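Local coordinates for putative sugar binding protein (Bacteroides vulgatus ATCC 8482, PDB 3KEZ), which binds calcium and, as a SusD-family protein probably of the outer membrane, probably captures sugars or other nutrients for uptake, at residues D353-V365 and V374-E387. Sequence-based numbering, arbitrary orientation.
Sequences DNAKAVKYLNSIV and VEGKTLTLENVLDE. With EDO (1,2-ethanediol), chain F.
Asn354, in the first turn of helix 354-365, bonds to the backbone of the loop 374-380 through both ends of its amide. Its ND2 gives a hydrogen bond to Lys377 O (2.9 Å), lying in the carbonyl plane on a lone pair, while OD1 accepts from Leu379 N at 2.9 Å, the donor tilted somewhat from the amide carbonyl plane. A water donates to Asn354 OD1 and to Leu379 O, so Asn354 OD1 accepts two bonds. With CG anti to the backbone N (chi1 -168°), the amide is directed from the helix to the backbone of Lys377 and Leu379. An alanine here would remove both amide bonds and is likely to leave Lys377 O and Leu379 N without these mates, residues 377-379 being less firmly held. Two turns on, Asn362 OD1 takes Val374 N (3.0 Å), the donor standing above the carbonyl plane, and its ND2 bonds Ser373. Between these polar anchors Leu379 drops onto the helix: CD1 lies 3.7 Å from Leu361 CD2 and also touches Ala357 and Val358. Val374 packs its CG1 on Val365 CG2 at 4.0 Å. Farther along, Glu387 lays CB and CG against Leu361 CD1 and turns its carboxylate to Ile364 CG2 and Val365 CG2; its OE2 forms a salt bridge with Arg302. The loop makes a type II turn from Val374 to Lys377, and helix 381-387 starts at a capping box of Thr380 and Asn383. The two helices run nearly parallel, 24° apart, following helix 337-350 in the chain, consistent with the TPR-like helical scaffold of SusD proteins.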
# COMPACT_ATOMS: atom_id res chain seq x y z
N ASP A 353 6.67 -13.58 -21.22
CA ASP A 353 5.59 -13.30 -22.20
C ASP A 353 5.69 -11.83 -22.55
O ASP A 353 5.04 -10.99 -21.92
CB ASP A 353 4.21 -13.66 -21.66
CG ASP A 353 3.12 -13.58 -22.74
OD1 ASP A 353 3.35 -12.95 -23.78
OD2 ASP A 353 2.03 -14.13 -22.52
N ASN A 354 6.55 -11.50 -23.51
CA ASN A 354 6.78 -10.11 -23.83
C ASN A 354 5.56 -9.43 -24.41
O ASN A 354 5.29 -8.27 -24.07
CB ASN A 354 7.95 -9.95 -24.78
CG ASN A 354 8.38 -8.52 -24.89
OD1 ASN A 354 8.71 -7.88 -23.87
ND2 ASN A 354 8.32 -7.98 -26.08
N ALA A 355 4.82 -10.15 -25.24
CA ALA A 355 3.60 -9.63 -25.89
C ALA A 355 2.62 -9.10 -24.88
O ALA A 355 2.06 -8.01 -25.04
CB ALA A 355 2.93 -10.71 -26.76
N LYS A 356 2.44 -9.88 -23.83
CA LYS A 356 1.53 -9.57 -22.75
C LYS A 356 2.08 -8.44 -21.89
O LYS A 356 1.33 -7.58 -21.49
CB LYS A 356 1.30 -10.82 -21.88
CG LYS A 356 0.03 -10.75 -21.07
CD LYS A 356 -0.28 -12.06 -20.27
CE LYS A 356 -0.95 -13.10 -21.12
NZ LYS A 356 -1.67 -14.12 -20.27
N ALA A 357 3.40 -8.43 -21.64
CA ALA A 357 4.00 -7.33 -20.89
C ALA A 357 3.79 -6.01 -21.61
O ALA A 357 3.41 -5.03 -20.98
CB ALA A 357 5.46 -7.56 -20.65
N VAL A 358 4.08 -5.99 -22.91
CA VAL A 358 3.85 -4.81 -23.74
C VAL A 358 2.37 -4.38 -23.71
O VAL A 358 2.09 -3.20 -23.55
CB VAL A 358 4.33 -5.02 -25.17
CG1 VAL A 358 3.76 -3.96 -26.16
CG2 VAL A 358 5.86 -5.05 -25.22
N LYS A 359 1.44 -5.34 -23.82
CA LYS A 359 0.00 -5.03 -23.77
C LYS A 359 -0.34 -4.26 -22.50
O LYS A 359 -0.88 -3.13 -22.55
CB LYS A 359 -0.81 -6.32 -23.84
CG LYS A 359 -2.35 -6.11 -23.92
CD LYS A 359 -3.11 -7.41 -23.62
CE LYS A 359 -4.44 -7.16 -22.83
NZ LYS A 359 -5.25 -8.43 -22.66
N TYR A 360 0.01 -4.82 -21.35
CA TYR A 360 -0.39 -4.20 -20.08
C TYR A 360 0.39 -2.93 -19.80
O TYR A 360 -0.18 -1.91 -19.37
CB TYR A 360 -0.30 -5.22 -18.94
CG TYR A 360 -1.37 -6.29 -19.05
CD1 TYR A 360 -2.71 -5.96 -18.80
CD2 TYR A 360 -1.08 -7.61 -19.37
CE1 TYR A 360 -3.70 -6.90 -18.87
CE2 TYR A 360 -2.11 -8.57 -19.45
CZ TYR A 360 -3.41 -8.20 -19.21
OH TYR A 360 -4.46 -9.08 -19.24
N LEU A 361 1.68 -2.93 -20.10
CA LEU A 361 2.45 -1.76 -19.81
C LEU A 361 2.04 -0.60 -20.69
O LEU A 361 2.03 0.53 -20.23
CB LEU A 361 3.94 -2.04 -19.92
CG LEU A 361 4.73 -1.03 -19.14
CD1 LEU A 361 4.53 -1.26 -17.64
CD2 LEU A 361 6.19 -1.12 -19.53
N ASN A 362 1.65 -0.91 -21.94
CA ASN A 362 1.32 0.13 -22.89
C ASN A 362 0.08 0.91 -22.45
O ASN A 362 0.00 2.11 -22.69
CB ASN A 362 1.16 -0.43 -24.32
CG ASN A 362 1.95 0.37 -25.35
OD1 ASN A 362 2.74 1.25 -25.01
ND2 ASN A 362 1.73 0.05 -26.62
N SER A 363 -0.85 0.26 -21.77
CA SER A 363 -2.02 0.94 -21.26
C SER A 363 -1.62 2.06 -20.26
O SER A 363 -2.18 3.15 -20.31
CB SER A 363 -2.99 -0.09 -20.62
OG SER A 363 -3.65 -0.86 -21.63
N ILE A 364 -0.64 1.78 -19.39
CA ILE A 364 -0.14 2.78 -18.46
C ILE A 364 0.66 3.87 -19.18
O ILE A 364 0.38 5.06 -18.99
CB ILE A 364 0.64 2.16 -17.30
CG1 ILE A 364 -0.26 1.18 -16.55
CG2 ILE A 364 1.13 3.22 -16.35
CD1 ILE A 364 -1.66 1.77 -16.07
N VAL A 365 1.64 3.46 -19.99
CA VAL A 365 2.44 4.37 -20.83
C VAL A 365 1.57 5.32 -21.66
O VAL A 365 1.74 6.53 -21.59
CB VAL A 365 3.31 3.60 -21.81
CG1 VAL A 365 3.89 4.54 -22.85
CG2 VAL A 365 4.39 2.82 -21.04
N VAL A 374 5.54 1.39 -25.94
CA VAL A 374 6.58 0.42 -25.73
C VAL A 374 6.46 -0.78 -26.71
O VAL A 374 7.14 -1.80 -26.54
CB VAL A 374 6.66 -0.05 -24.26
CG1 VAL A 374 7.16 1.07 -23.32
CG2 VAL A 374 5.35 -0.61 -23.76
N GLU A 375 5.61 -0.67 -27.72
CA GLU A 375 5.49 -1.71 -28.74
C GLU A 375 6.84 -1.85 -29.43
O GLU A 375 7.53 -0.86 -29.63
CB GLU A 375 4.38 -1.39 -29.74
CG GLU A 375 4.03 -2.54 -30.67
CD GLU A 375 2.67 -2.36 -31.36
OE1 GLU A 375 1.85 -1.53 -30.90
OE2 GLU A 375 2.40 -3.11 -32.31
N GLY A 376 7.22 -3.08 -29.76
CA GLY A 376 8.54 -3.37 -30.33
C GLY A 376 9.72 -3.46 -29.36
O GLY A 376 10.85 -3.67 -29.78
N LYS A 377 9.48 -3.28 -28.07
CA LYS A 377 10.55 -3.36 -27.07
C LYS A 377 10.52 -4.75 -26.46
O LYS A 377 9.45 -5.37 -26.35
CB LYS A 377 10.35 -2.35 -25.94
CG LYS A 377 10.15 -0.89 -26.41
CD LYS A 377 11.42 -0.28 -26.85
CE LYS A 377 11.28 1.22 -27.17
NZ LYS A 377 12.47 1.59 -27.93
N THR A 378 11.69 -5.24 -26.08
CA THR A 378 11.78 -6.41 -25.23
C THR A 378 11.88 -5.85 -23.84
O THR A 378 12.92 -5.27 -23.47
CB THR A 378 12.97 -7.28 -25.57
OG1 THR A 378 12.80 -7.80 -26.91
CG2 THR A 378 13.07 -8.44 -24.55
N LEU A 379 10.77 -5.91 -23.12
CA LEU A 379 10.67 -5.26 -21.82
C LEU A 379 11.43 -6.03 -20.74
O LEU A 379 11.42 -7.27 -20.72
CB LEU A 379 9.21 -5.04 -21.41
CG LEU A 379 8.38 -4.01 -22.20
CD1 LEU A 379 6.97 -4.08 -21.66
CD2 LEU A 379 8.93 -2.63 -22.06
N THR A 380 12.11 -5.27 -19.87
CA THR A 380 12.86 -5.78 -18.72
C THR A 380 12.10 -5.49 -17.39
O THR A 380 11.19 -4.65 -17.33
CB THR A 380 14.24 -5.11 -18.66
OG1 THR A 380 14.05 -3.75 -18.28
CG2 THR A 380 14.95 -5.19 -20.05
N LEU A 381 12.46 -6.17 -16.32
CA LEU A 381 11.91 -5.82 -15.03
C LEU A 381 12.16 -4.34 -14.72
O LEU A 381 11.27 -3.63 -14.25
CB LEU A 381 12.51 -6.70 -13.92
CG LEU A 381 12.10 -6.36 -12.50
CD1 LEU A 381 10.58 -6.50 -12.32
CD2 LEU A 381 12.89 -7.21 -11.50
N GLU A 382 13.36 -3.87 -15.00
CA GLU A 382 13.68 -2.48 -14.70
C GLU A 382 12.77 -1.50 -15.46
O GLU A 382 12.42 -0.47 -14.92
CB GLU A 382 15.14 -2.19 -15.01
CG GLU A 382 15.49 -0.73 -14.81
CD GLU A 382 16.97 -0.46 -14.63
OE1 GLU A 382 17.81 -1.35 -14.84
OE2 GLU A 382 17.29 0.68 -14.28
N ASN A 383 12.47 -1.81 -16.72
CA ASN A 383 11.54 -1.02 -17.54
C ASN A 383 10.19 -0.92 -16.83
O ASN A 383 9.60 0.16 -16.75
CB ASN A 383 11.26 -1.67 -18.91
CG ASN A 383 12.44 -1.67 -19.87
OD1 ASN A 383 12.39 -2.41 -20.86
ND2 ASN A 383 13.44 -0.83 -19.67
N VAL A 384 9.70 -2.06 -16.34
CA VAL A 384 8.42 -2.10 -15.67
C VAL A 384 8.42 -1.32 -14.35
O VAL A 384 7.51 -0.50 -14.10
CB VAL A 384 7.88 -3.53 -15.49
CG1 VAL A 384 6.61 -3.50 -14.66
CG2 VAL A 384 7.60 -4.18 -16.85
N LEU A 385 9.44 -1.52 -13.55
CA LEU A 385 9.59 -0.78 -12.29
C LEU A 385 9.79 0.76 -12.49
O LEU A 385 9.32 1.57 -11.68
CB LEU A 385 10.72 -1.37 -11.47
CG LEU A 385 10.55 -2.82 -10.97
CD1 LEU A 385 11.75 -3.27 -10.17
CD2 LEU A 385 9.22 -3.01 -10.17
N ASP A 386 10.47 1.14 -13.56
CA ASP A 386 10.57 2.54 -13.93
C ASP A 386 9.24 3.19 -14.32
O ASP A 386 9.02 4.33 -13.97
CB ASP A 386 11.61 2.76 -15.01
CG ASP A 386 13.02 2.79 -14.43
OD1 ASP A 386 13.18 2.75 -13.18
OD2 ASP A 386 13.97 2.76 -15.23
N GLU A 387 8.36 2.46 -15.02
CA GLU A 387 6.99 2.93 -15.17
C GLU A 387 6.21 2.93 -13.83
O GLU A 387 5.52 3.91 -13.50
CB GLU A 387 6.26 2.10 -16.20
CG GLU A 387 4.93 2.71 -16.70
CD GLU A 387 5.10 4.04 -17.40
OE1 GLU A 387 6.16 4.29 -18.00
OE2 GLU A 387 4.14 4.84 -17.38
C1 EDO F . 5.38 -7.38 -28.26
O1 EDO F . 4.14 -7.63 -28.95
C2 EDO F . 6.27 -6.47 -29.10
O2 EDO F . 5.53 -5.29 -29.47
O HOH W 1 9.48 -8.98 -21.51